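PDB 6K96: five-membered-cyclitol-phosphate synthase from Streptomyces citricolor, which belongs to the myo-inositol-1-phosphate synthase family and holds nicotinamide-adenine-dinucleotide in a Rossmann-type domain that is joined to a second, mixed-sheet region. Local coordinates for residues Val68-Phe72 / Lys73-Leu77; Ser131-Thr134 / Gly135-Trp138; Ser186-Gly189 / Thr190-His194; Gly257-Ala260 / His261-Asp264; Val299-Asp302 / Leu303-Ile306. One frame throughout, in Å; residues are numbered along the deposited sequence.

How the contacts relate
Four turns or helix starts and one helix middle illustrate how a Rossmann-type dinucleotide-binding fold is stitched together locally. They follow one another along the chain without nesting. Contacts 1, 2 and 3 come after strands 55-62, 127-130 and 179-180 of the six-stranded parallel sheet, each leading into a helix. Contact 4 runs from the end of strand 255-258 into the loop before strand 265-275, and contact 5 is the middle of helix 292-313. Contacts 2 and 3, centres about 22 Å apart, touch the same nicotinamide-adenine-dinucleotide, so loops after parallel strands serve the cofactor, while contact 3 also lies at a subunit interface. Contacts 3 and 5 pack directly; contacts 1 and 3 lie on opposite sides of the chain's centre, their centres about 31 Å apart.

Contact 1 (Val68-Phe72 / Lys73-Leu77); sequences VGVPF and KDAVL
The Phe-72 ring carries Val-76 on one face: methyl CG1 of Val-76 stands 4.0 Å from the centroid of the Phe-72 ring and 22° off its normal, a CH-pi contact offset toward the rim. With CG of Phe-72 anti to the backbone N (chi1 -175°), the ring lies beside Val-76 and within an aromatic cluster, where it stacks with Phe-57, meets Phe-95 at a shallow angle and Phe-20 edge-to-face. The setting is the start of a short helix, 72-75, that follows strand 55-62 of the Rossmann-type sheet, with Pro-71 as its N-cap residue.

Pro-71 O is gripped by two amides arriving from opposite faces of its carbonyl plane. Ala-75 N comes to 3.1 Å of Pro-71 O along an almost straight N-H path, and Asp-74 N lies 2.8 Å from Pro-71 O on a more bent one. One residue on, Val-76 N donates to Phe-72 O at 3.0 Å, so the amide that closes the helical turn belongs to the residue covering the ring.

Elsewhere on the turn, Val-70 and Asp-74 cross at about a right angle, and Val-70 CG1 touches Asp-74 CB at 3.6 Å. Backbone bonds from Gly-69 and Val-70 to Val-97 tie the approach to this turn to a neighbouring loop. The Asp-74 carboxylate has different neighbours on its two oxygens: OD2 of Asp-74 lies 4.0 Å from Pro-71 CG, while the bent Lys-73 chain brings NZ above the carboxylate plane, forming a salt bridge between Lys-73 NZ and Asp-74 OD1 at 3.2 Å.

Contact 2 (Ser131-Thr134 / Gly135-Trp138); sequences SLPT and GLQW. With NAD (nicotinamide-adenine-dinucleotide), chain G.
From Leu-132 to Thr-134 the backbone runs extended, then swings at Gly-135, whose phi is positive (115°), and Leu-136 takes the N-cap position of helix 137-149. The turn is bridged by a water rather than by a direct backbone bond: the water lies 2.8 Å from Pro-133 O, to which it can donate, and accepts from Leu-136 N at 3.0 Å. Outside the turn, Asn-224 bonds Thr-134 O and Glu-160 bonds Gly-135 N.

Among the side chains, Leu-136 reaches back over the turn with one branch. Its CD1 meets the Pro-133 ring, Leu-136 CD1 to Pro-133 CD being 3.7 Å, and also touches Leu-132, with Leu-136 CD1 and Leu-132 CD2 4.0 Å apart. Leu-132 thus serves two partners, since the same branched end lies across one face of the adenine: Leu-132 CG sits over the C4A-C5A bond shared by the two rings, and Leu-132 CD2 comes to 3.4 Å of NAD C6A.

Farther along the dinucleotide, the nicotinamide ribose is held by the backbone of Leu-132 and the side chain of Thr-134. NAD O3D donates to Leu-132 O at 2.9 Å. Thr-134 OG1, placed beside its own backbone N by a chi1 of -75°, lies 2.9 Å from NAD O3D and 3.3 Å from NAD O2D; its one proton can serve either, the longer bond being weak. A loop at the C-terminal end of a parallel strand, here 127-130, that meets the cofactor and then leads into a helix is characteristic of dinucleotide sites in Rossmann folds.

Contact 3 (Ser186-Gly189 / Thr190-His194); sequences SHLG and TSVVH. With NAD (nicotinamide-adenine-dinucleotide), chain G.
Leu-188 and Val-192 meet at the N-terminus of helix 190-203, where Gly-189 is the N-cap residue and the chain leaves the Rossmann-type sheet after strand 179-180. The apolar part is small: the two side chains cross at about a right angle, with Leu-188 CD1 3.8 Å from Val-192 CG1, and the same methyl of Leu-188 lies 4.3 Å from Val-193 CG2. The second subunit continues this apolar patch, its Val-282, Leu-200 and Leu-197 packing on Leu-188, Val-192 and Val-193, so the helix start belongs to a subunit interface.

The first backbone bonds of the helix are weak. Gly-189 O accepts two of them, from Val-192 N at 3.2 Å and, much straighter, from Val-193 N at 3.3 Å. The next turn is firmer, His-194 N to Thr-190 O measuring 2.9 Å. A chi1 of 69° places Val-192 CG1 close to Gly-189 O.

The polar side chains bond to partners beyond the turn. Thr-190 OG1 bonds Asn-215 of strand 207-217, while Ser-186 OG accepts a hydrogen bond from the carboxamide nitrogen N7N of NAD at 3.0 Å, with an N-H...O angle of 151°.

Contact 4 (Gly257-Ala260 / His261-Asp264); sequences GYVA and HLKD
Val-259 leans against both His-261 and Leu-262 where strand 255-258 gives way to a single 3-10 turn, built from two overlapping beta turns. At its CB, Val-259 meets the isobutyl group of Leu-262, Val-259 CB to Leu-262 CD1 being 4.1 Å. One bond farther, CG1 splits its contacts: Val-259 CG1 keeps 4.0 Å from Leu-262 CG and presses over one face of the His-261 imidazole. This CH-pi contact puts Val-259 CG1 3.6 Å from the centroid of the His-261 ring, 25° off the normal and displaced toward CE1. The two side chains run side by side in the same direction; His-261 achieves this with CG wedged between its backbone N and carbonyl carbon (chi1 74°), which swings the imidazole back over the preceding strand end. Both residues also pack on the third subunit, Val-259 on its Glu-251 and His-261 on its Ser-210.

The turn itself rests on two successive backbone bonds of the 3-10 kind. Beyond it, the positive phi of Lys-263 redirects the chain, and Asp-264 fastens the exit toward strand 265-275 by bonding Asn-219, Gln-291 and Ser-293, the last a residue of the sodium site. Of the two turn bonds, Leu-262 N to Val-259 O spans 3.1 Å; in the second, Lys-263 N approaches Ala-260 O at 3.0 Å from 45° above the carbonyl plane.

Contact 5 (Val299-Asp302 / Leu303-Ile306); sequences VIID and LIRI
Ile-304 is flanked by two isoleucines from the preceding turn of helix 292-313. Its CG2 branch meets Ile-300, with the CG2 atoms of Ile-300 and Ile-304 3.9 Å apart, whereas its longer branch, with CG1 between the backbone N and carbonyl carbon (chi1 56°), carries CD1 toward Ile-301, the CD1 atoms of Ile-301 and Ile-304 also being 3.9 Å apart. The Arg-305 chain folds alongside Ile-301, though the detailed fit between these two is doubtful in the model.

Behind these contacts stands the helix backbone. Ile-304 N donates to Ile-300 O at 2.8 Å in a nearly straight bond, Leu-303 N to Val-299 O at 3.1 Å, and Ile-306 N to Asp-302 O at 2.9 Å. The repeat falters at Arg-305, whose N makes a weak bond to Asp-302 O, one residue short of the usual step.

The charged ends are positioned from farther out. Asp-302 OD1 pairs with Arg-44 in a salt bridge, while Arg-305 gives NH2 to Arg-44 O and NE to Ile-50 O; buried charges are thus met by partners beyond the helix. Farther round the helix, Ile-304 packs on Leu-7 and Leu-19 and Ile-300 on Asn-15, a sodium-site residue, while Ile-301 touches Trp-277 of the second subunit. A long helix that follows the mixed sheet and returns to pack on strand 5-10 is in keeping with the two-part architecture of Rossmann-type dehydrogenase relatives.

Contact 1 (Val68-Phe72 / Lys73-Leu77)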
# COMPACT_ATOMS: atom_id res chain seq x y z
N VAL B 68 36.07 21.28 1.68
CA VAL B 68 37.55 21.42 1.88
C VAL B 68 37.87 22.74 2.59
O VAL B 68 37.38 23.83 2.16
CB VAL B 68 38.32 21.28 0.54
CG1 VAL B 68 39.79 21.61 0.71
CG2 VAL B 68 38.17 19.88 -0.06
N GLY B 69 38.64 22.66 3.68
CA GLY B 69 39.07 23.83 4.49
C GLY B 69 37.93 24.49 5.24
O GLY B 69 38.14 25.57 5.85
N VAL B 70 36.78 23.82 5.26
CA VAL B 70 35.65 24.13 6.17
C VAL B 70 35.83 23.35 7.48
O VAL B 70 36.28 22.19 7.50
CB VAL B 70 34.32 23.83 5.45
CG1 VAL B 70 33.13 24.13 6.34
CG2 VAL B 70 34.21 24.59 4.15
N PRO B 71 35.53 23.97 8.63
CA PRO B 71 35.55 23.24 9.90
C PRO B 71 34.51 22.11 9.89
O PRO B 71 33.39 22.30 9.40
CB PRO B 71 35.25 24.30 10.98
CG PRO B 71 35.40 25.64 10.27
CD PRO B 71 35.18 25.39 8.79
N PHE B 72 34.91 20.95 10.41
CA PHE B 72 34.21 19.65 10.32
C PHE B 72 32.73 19.84 10.60
O PHE B 72 31.90 19.46 9.76
CB PHE B 72 34.82 18.67 11.33
CG PHE B 72 34.27 17.28 11.24
CD1 PHE B 72 34.58 16.46 10.16
CD2 PHE B 72 33.43 16.79 12.21
CE1 PHE B 72 34.07 15.17 10.07
CE2 PHE B 72 32.92 15.50 12.13
CZ PHE B 72 33.24 14.69 11.07
N LYS B 73 32.43 20.42 11.76
CA LYS B 73 31.08 20.77 12.25
C LYS B 73 30.21 21.29 11.10
O LYS B 73 29.03 20.92 11.06
CB LYS B 73 31.18 21.82 13.35
CG LYS B 73 30.04 21.76 14.37
CD LYS B 73 29.32 23.06 14.57
CE LYS B 73 28.26 23.36 13.52
NZ LYS B 73 28.03 24.82 13.45
N ASP B 74 30.75 22.14 10.23
CA ASP B 74 29.99 22.86 9.18
C ASP B 74 29.95 22.03 7.90
O ASP B 74 28.87 21.97 7.26
CB ASP B 74 30.59 24.25 8.91
CG ASP B 74 30.39 25.26 10.03
OD1 ASP B 74 29.24 25.38 10.56
OD2 ASP B 74 31.38 25.97 10.35
N ALA B 75 31.09 21.42 7.56
CA ALA B 75 31.33 20.51 6.41
C ALA B 75 30.31 19.36 6.37
O ALA B 75 29.86 19.02 5.23
CB ALA B 75 32.75 19.97 6.47
N VAL B 76 30.02 18.72 7.52
CA VAL B 76 29.11 17.54 7.60
C VAL B 76 27.71 17.98 7.17
O VAL B 76 27.03 17.18 6.51
CB VAL B 76 29.08 16.84 8.97
CG1 VAL B 76 30.26 15.92 9.19
CG2 VAL B 76 28.96 17.84 10.10
N LEU B 77 27.31 19.21 7.48
CA LEU B 77 25.93 19.66 7.15
C LEU B 77 25.93 20.28 5.76
O LEU B 77 24.83 20.47 5.23
CB LEU B 77 25.42 20.63 8.21
CG LEU B 77 25.74 20.21 9.64
CD1 LEU B 77 25.32 21.27 10.64
CD2 LEU B 77 25.08 18.87 9.95

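Contact 2 (Ser131-Thr134 / Gly135-Trp138)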
# COMPACT_ATOMS: atom_id res chain seq x y z
N SER B 131 34.60 6.26 3.27
CA SER B 131 33.14 6.47 3.04
C SER B 131 32.93 7.29 1.77
O SER B 131 32.03 8.14 1.75
CB SER B 131 32.49 7.11 4.23
OG SER B 131 31.11 6.73 4.33
N LEU B 132 33.70 6.97 0.74
CA LEU B 132 33.64 7.63 -0.59
C LEU B 132 32.52 7.02 -1.41
O LEU B 132 31.96 5.98 -1.08
CB LEU B 132 34.98 7.41 -1.32
CG LEU B 132 36.07 8.46 -1.11
CD1 LEU B 132 36.56 8.39 0.32
CD2 LEU B 132 37.23 8.24 -2.05
N PRO B 133 32.24 7.62 -2.59
CA PRO B 133 31.30 7.02 -3.52
C PRO B 133 31.73 5.58 -3.89
O PRO B 133 32.91 5.21 -3.81
CB PRO B 133 31.34 8.00 -4.73
CG PRO B 133 31.84 9.31 -4.18
CD PRO B 133 32.79 8.91 -3.06
N THR B 134 30.76 4.78 -4.29
CA THR B 134 31.01 3.44 -4.85
C THR B 134 31.69 3.64 -6.21
O THR B 134 31.33 4.64 -6.85
CB THR B 134 29.70 2.65 -4.93
OG1 THR B 134 29.42 2.25 -3.59
CG2 THR B 134 29.75 1.45 -5.84
N GLY B 135 32.67 2.79 -6.55
CA GLY B 135 33.22 2.66 -7.89
C GLY B 135 34.68 3.09 -7.96
O GLY B 135 35.27 3.01 -9.09
N LEU B 136 35.27 3.53 -6.85
CA LEU B 136 36.63 4.14 -6.92
C LEU B 136 37.66 3.18 -6.34
O LEU B 136 38.17 3.48 -5.28
CB LEU B 136 36.62 5.48 -6.18
CG LEU B 136 35.46 6.42 -6.54
CD1 LEU B 136 35.21 7.44 -5.41
CD2 LEU B 136 35.67 7.12 -7.89
N GLN B 137 37.97 2.09 -7.05
CA GLN B 137 38.96 1.02 -6.67
C GLN B 137 40.34 1.62 -6.35
O GLN B 137 40.93 1.23 -5.34
CB GLN B 137 39.04 -0.07 -7.72
CG GLN B 137 39.83 -1.30 -7.29
CD GLN B 137 39.38 -1.99 -6.02
OE1 GLN B 137 38.42 -2.76 -6.01
NE2 GLN B 137 40.10 -1.77 -4.93
N TRP B 138 40.82 2.57 -7.13
CA TRP B 138 42.12 3.24 -6.83
C TRP B 138 42.11 3.87 -5.43
O TRP B 138 43.18 3.84 -4.77
CB TRP B 138 42.47 4.26 -7.95
CG TRP B 138 41.54 5.42 -8.01
CD1 TRP B 138 40.44 5.57 -8.82
CD2 TRP B 138 41.60 6.60 -7.19
NE1 TRP B 138 39.82 6.77 -8.56
CE2 TRP B 138 40.51 7.42 -7.56
CE3 TRP B 138 42.44 7.03 -6.15
CZ2 TRP B 138 40.26 8.64 -6.93
CZ3 TRP B 138 42.19 8.24 -5.54
CH2 TRP B 138 41.12 9.03 -5.92
PA NAD G . 28.00 10.57 -0.02
O1A NAD G . 27.89 10.74 -1.49
O2A NAD G . 27.00 11.34 0.79
O5B NAD G . 29.45 10.78 0.56
C5B NAD G . 30.51 10.76 -0.43
C4B NAD G . 31.56 11.76 -0.05
O4B NAD G . 32.88 11.45 -0.62
C3B NAD G . 31.24 13.18 -0.52
O3B NAD G . 31.53 14.08 0.54
C2B NAD G . 32.23 13.37 -1.66
O2B NAD G . 32.28 14.75 -1.86
C1B NAD G . 33.45 12.68 -1.03
N9A NAD G . 34.58 12.38 -1.88
C8A NAD G . 34.49 12.12 -3.23
N7A NAD G . 35.63 11.78 -3.77
C5A NAD G . 36.54 11.78 -2.71
C6A NAD G . 37.92 11.49 -2.66
N6A NAD G . 38.61 11.11 -3.73
N1A NAD G . 38.53 11.54 -1.45
C2A NAD G . 37.79 11.92 -0.39
N3A NAD G . 36.50 12.23 -0.33
C4A NAD G . 35.90 12.14 -1.54
O3 NAD G . 27.81 9.03 0.29
PN NAD G . 27.16 8.32 1.58
O1N NAD G . 27.84 8.85 2.78
O2N NAD G . 25.68 8.43 1.33
O5D NAD G . 27.64 6.80 1.34
C5D NAD G . 29.11 6.55 1.32
C4D NAD G . 29.37 5.18 0.75
O4D NAD G . 28.82 4.14 1.59
C3D NAD G . 28.76 4.99 -0.65
O3D NAD G . 29.66 4.21 -1.40
C2D NAD G . 27.55 4.10 -0.37
O2D NAD G . 27.16 3.22 -1.40
C1D NAD G . 28.10 3.22 0.76
N1N NAD G . 26.97 2.53 1.46
C2N NAD G . 25.84 3.31 1.90
C3N NAD G . 24.69 2.71 2.38
C7N NAD G . 23.57 3.61 2.87
O7N NAD G . 23.74 4.82 2.95
N7N NAD G . 22.41 3.04 3.19
C4N NAD G . 24.64 1.32 2.37
C5N NAD G . 25.79 0.58 2.11
C6N NAD G . 26.91 1.20 1.57
O HOH W 1 35.17 3.58 -3.84

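Contact 3 (Ser186-Gly189 / Thr190-His194)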
# COMPACT_ATOMS: atom_id res chain seq x y z
N SER B 186 23.08 -2.80 4.86
CA SER B 186 22.33 -1.68 5.49
C SER B 186 21.61 -2.21 6.72
O SER B 186 21.24 -3.39 6.72
CB SER B 186 21.42 -1.00 4.50
OG SER B 186 22.03 0.18 3.91
N HIS B 187 21.46 -1.38 7.77
CA HIS B 187 20.86 -1.78 9.07
C HIS B 187 19.62 -2.63 8.79
O HIS B 187 19.53 -3.80 9.27
CB HIS B 187 20.49 -0.57 9.96
CG HIS B 187 20.45 -0.92 11.41
ND1 HIS B 187 20.35 0.04 12.42
CD2 HIS B 187 20.57 -2.12 12.05
CE1 HIS B 187 20.40 -0.56 13.59
NE2 HIS B 187 20.55 -1.88 13.39
N LEU B 188 18.69 -2.06 8.01
CA LEU B 188 17.51 -2.81 7.51
C LEU B 188 17.32 -2.51 6.03
O LEU B 188 16.80 -1.48 5.66
CB LEU B 188 16.22 -2.48 8.26
CG LEU B 188 15.04 -3.32 7.75
CD1 LEU B 188 15.26 -4.81 8.04
CD2 LEU B 188 13.73 -2.85 8.33
N GLY B 189 17.69 -3.47 5.21
CA GLY B 189 17.77 -3.20 3.78
C GLY B 189 16.62 -3.79 3.05
O GLY B 189 16.10 -4.80 3.52
N THR B 190 16.30 -3.19 1.91
CA THR B 190 15.25 -3.63 0.99
C THR B 190 15.33 -5.14 0.83
O THR B 190 14.24 -5.81 0.85
CB THR B 190 15.46 -2.88 -0.32
OG1 THR B 190 15.71 -1.50 -0.02
CG2 THR B 190 14.27 -3.04 -1.23
N SER B 191 16.56 -5.64 0.60
CA SER B 191 16.80 -6.99 0.05
C SER B 191 16.58 -8.03 1.15
O SER B 191 16.06 -9.14 0.85
CB SER B 191 18.17 -7.06 -0.65
OG SER B 191 18.05 -6.81 -2.09
N VAL B 192 16.94 -7.73 2.40
CA VAL B 192 16.66 -8.68 3.51
C VAL B 192 15.14 -8.76 3.69
O VAL B 192 14.67 -9.87 3.89
CB VAL B 192 17.40 -8.31 4.80
CG1 VAL B 192 16.86 -7.02 5.46
CG2 VAL B 192 17.32 -9.47 5.78
N VAL B 193 14.39 -7.68 3.54
CA VAL B 193 12.90 -7.77 3.61
C VAL B 193 12.39 -8.60 2.45
O VAL B 193 11.61 -9.48 2.67
CB VAL B 193 12.15 -6.43 3.62
CG1 VAL B 193 10.65 -6.68 3.68
CG2 VAL B 193 12.58 -5.52 4.73
N HIS B 194 12.79 -8.29 1.22
CA HIS B 194 12.26 -9.04 0.04
C HIS B 194 12.55 -10.53 0.22
O HIS B 194 11.66 -11.38 0.02
CB HIS B 194 12.86 -8.48 -1.24
CG HIS B 194 12.18 -8.94 -2.47
ND1 HIS B 194 12.40 -8.33 -3.67
CD2 HIS B 194 11.24 -9.88 -2.69
CE1 HIS B 194 11.62 -8.88 -4.58
NE2 HIS B 194 10.90 -9.83 -4.01
PA NAD G . 28.00 10.57 -0.02
O1A NAD G . 27.89 10.74 -1.49
O2A NAD G . 27.00 11.34 0.79
O5B NAD G . 29.45 10.78 0.56
C5B NAD G . 30.51 10.76 -0.43
C4B NAD G . 31.56 11.76 -0.05
O4B NAD G . 32.88 11.45 -0.62
C3B NAD G . 31.24 13.18 -0.52
O3B NAD G . 31.53 14.08 0.54
C2B NAD G . 32.23 13.37 -1.66
O2B NAD G . 32.28 14.75 -1.86
C1B NAD G . 33.45 12.68 -1.03
N9A NAD G . 34.58 12.38 -1.88
C8A NAD G . 34.49 12.12 -3.23
N7A NAD G . 35.63 11.78 -3.77
C5A NAD G . 36.54 11.78 -2.71
C6A NAD G . 37.92 11.49 -2.66
N6A NAD G . 38.61 11.11 -3.73
N1A NAD G . 38.53 11.54 -1.45
C2A NAD G . 37.79 11.92 -0.39
N3A NAD G . 36.50 12.23 -0.33
C4A NAD G . 35.90 12.14 -1.54
O3 NAD G . 27.81 9.03 0.29
PN NAD G . 27.16 8.32 1.58
O1N NAD G . 27.84 8.85 2.78
O2N NAD G . 25.68 8.43 1.33
O5D NAD G . 27.64 6.80 1.34
C5D NAD G . 29.11 6.55 1.32
C4D NAD G . 29.37 5.18 0.75
O4D NAD G . 28.82 4.14 1.59
C3D NAD G . 28.76 4.99 -0.65
O3D NAD G . 29.66 4.21 -1.40
C2D NAD G . 27.55 4.10 -0.37
O2D NAD G . 27.16 3.22 -1.40
C1D NAD G . 28.10 3.22 0.76
N1N NAD G . 26.97 2.53 1.46
C2N NAD G . 25.84 3.31 1.90
C3N NAD G . 24.69 2.71 2.38
C7N NAD G . 23.57 3.61 2.87
O7N NAD G . 23.74 4.82 2.95
N7N NAD G . 22.41 3.04 3.19
C4N NAD G . 24.64 1.32 2.37
C5N NAD G . 25.79 0.58 2.11
C6N NAD G . 26.91 1.20 1.57

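Contact 4 (Gly257-Ala260 / His261-Asp264)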
# COMPACT_ATOMS: atom_id res chain seq x y z
N GLY B 257 14.31 5.36 -10.03
CA GLY B 257 14.16 6.81 -10.23
C GLY B 257 14.60 7.62 -9.04
O GLY B 257 14.54 7.14 -7.88
N TYR B 258 15.06 8.81 -9.37
CA TYR B 258 15.71 9.75 -8.44
C TYR B 258 14.68 10.83 -8.15
O TYR B 258 14.26 11.55 -9.09
CB TYR B 258 17.00 10.30 -9.03
CG TYR B 258 17.58 11.41 -8.22
CD1 TYR B 258 18.41 11.14 -7.15
CD2 TYR B 258 17.31 12.73 -8.51
CE1 TYR B 258 19.01 12.16 -6.43
CE2 TYR B 258 17.84 13.77 -7.77
CZ TYR B 258 18.67 13.49 -6.71
OH TYR B 258 19.20 14.51 -5.97
N VAL B 259 14.25 10.94 -6.88
CA VAL B 259 13.19 11.91 -6.48
C VAL B 259 13.82 12.88 -5.50
O VAL B 259 14.20 12.48 -4.40
CB VAL B 259 11.96 11.19 -5.95
CG1 VAL B 259 10.89 12.13 -5.38
CG2 VAL B 259 11.42 10.32 -7.08
N ALA B 260 13.95 14.12 -5.95
CA ALA B 260 14.83 15.12 -5.35
C ALA B 260 14.36 15.37 -3.92
O ALA B 260 15.25 15.36 -3.05
CB ALA B 260 14.86 16.37 -6.22
N HIS B 261 13.04 15.50 -3.72
CA HIS B 261 12.41 15.84 -2.40
C HIS B 261 12.46 14.66 -1.42
O HIS B 261 12.06 14.87 -0.31
CB HIS B 261 10.96 16.35 -2.59
CG HIS B 261 9.97 15.28 -2.92
ND1 HIS B 261 9.41 15.16 -4.17
CD2 HIS B 261 9.44 14.28 -2.18
CE1 HIS B 261 8.60 14.11 -4.19
NE2 HIS B 261 8.63 13.54 -2.99
N LEU B 262 12.87 13.45 -1.81
CA LEU B 262 13.22 12.37 -0.85
C LEU B 262 14.55 12.65 -0.13
O LEU B 262 14.72 12.06 0.94
CB LEU B 262 13.30 11.00 -1.51
CG LEU B 262 11.96 10.41 -1.95
CD1 LEU B 262 12.11 8.98 -2.50
CD2 LEU B 262 10.99 10.38 -0.82
N LYS B 263 15.48 13.42 -0.71
CA LYS B 263 16.81 13.67 -0.09
C LYS B 263 17.45 12.33 0.33
O LYS B 263 17.50 11.40 -0.48
CB LYS B 263 16.63 14.65 1.08
CG LYS B 263 16.39 16.08 0.63
CD LYS B 263 15.40 16.90 1.46
CE LYS B 263 15.50 18.41 1.24
NZ LYS B 263 16.74 18.99 1.83
N ASP B 264 17.90 12.22 1.58
CA ASP B 264 18.55 10.98 2.12
C ASP B 264 17.53 9.91 2.48
O ASP B 264 18.00 8.85 2.88
CB ASP B 264 19.45 11.25 3.32
CG ASP B 264 20.19 10.04 3.83
OD1 ASP B 264 21.13 9.51 3.13
OD2 ASP B 264 19.85 9.61 4.94

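Contact 5 (Val299-Asp302 / Leu303-Ile306)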
# COMPACT_ATOMS: atom_id res chain seq x y z
N VAL B 299 25.18 0.64 11.23
CA VAL B 299 26.11 -0.52 11.05
C VAL B 299 27.56 -0.02 11.19
O VAL B 299 28.38 -0.72 11.78
CB VAL B 299 25.78 -1.22 9.73
CG1 VAL B 299 27.00 -1.80 9.05
CG2 VAL B 299 24.68 -2.26 9.92
N ILE B 300 27.84 1.20 10.76
CA ILE B 300 29.18 1.80 10.91
C ILE B 300 29.49 1.77 12.41
O ILE B 300 30.51 1.20 12.80
CB ILE B 300 29.27 3.18 10.25
CG1 ILE B 300 29.04 3.05 8.75
CG2 ILE B 300 30.61 3.82 10.51
CD1 ILE B 300 28.91 4.38 8.02
N ILE B 301 28.61 2.26 13.26
CA ILE B 301 28.91 2.32 14.73
C ILE B 301 29.36 0.95 15.27
O ILE B 301 30.13 0.95 16.18
CB ILE B 301 27.72 2.84 15.53
CG1 ILE B 301 28.19 3.33 16.90
CG2 ILE B 301 26.63 1.76 15.60
CD1 ILE B 301 29.26 4.35 16.82
N ASP B 302 28.84 -0.16 14.76
CA ASP B 302 29.30 -1.54 15.03
C ASP B 302 30.75 -1.68 14.52
O ASP B 302 31.65 -1.82 15.35
CB ASP B 302 28.32 -2.52 14.36
CG ASP B 302 27.30 -3.14 15.29
OD1 ASP B 302 27.66 -4.13 15.92
OD2 ASP B 302 26.13 -2.66 15.36
N LEU B 303 30.98 -1.55 13.20
CA LEU B 303 32.30 -1.81 12.56
C LEU B 303 33.40 -0.91 13.16
O LEU B 303 34.49 -1.43 13.39
CB LEU B 303 32.19 -1.59 11.04
CG LEU B 303 31.25 -2.53 10.29
CD1 LEU B 303 31.33 -2.25 8.82
CD2 LEU B 303 31.59 -3.98 10.56
N ILE B 304 33.17 0.38 13.36
CA ILE B 304 34.27 1.27 13.84
C ILE B 304 34.67 0.85 15.25
O ILE B 304 35.84 1.03 15.61
CB ILE B 304 33.97 2.77 13.79
CG1 ILE B 304 32.71 3.12 14.58
CG2 ILE B 304 33.94 3.26 12.36
CD1 ILE B 304 32.33 4.56 14.46
N ARG B 305 33.73 0.35 16.05
CA ARG B 305 34.06 -0.07 17.43
C ARG B 305 34.74 -1.44 17.33
O ARG B 305 35.64 -1.71 18.18
CB ARG B 305 32.85 -0.12 18.35
CG ARG B 305 32.31 1.21 18.84
CD ARG B 305 30.79 1.27 18.77
NE ARG B 305 30.01 0.67 19.84
CZ ARG B 305 28.78 0.15 19.71
NH1 ARG B 305 28.13 0.10 18.57
NH2 ARG B 305 28.17 -0.34 20.76
N ILE B 306 34.33 -2.28 16.37
CA ILE B 306 34.97 -3.61 16.22
C ILE B 306 36.43 -3.33 15.91
O ILE B 306 37.30 -3.95 16.55
CB ILE B 306 34.29 -4.51 15.18
CG1 ILE B 306 32.83 -4.80 15.50
CG2 ILE B 306 35.07 -5.81 15.09
CD1 ILE B 306 32.07 -5.35 14.30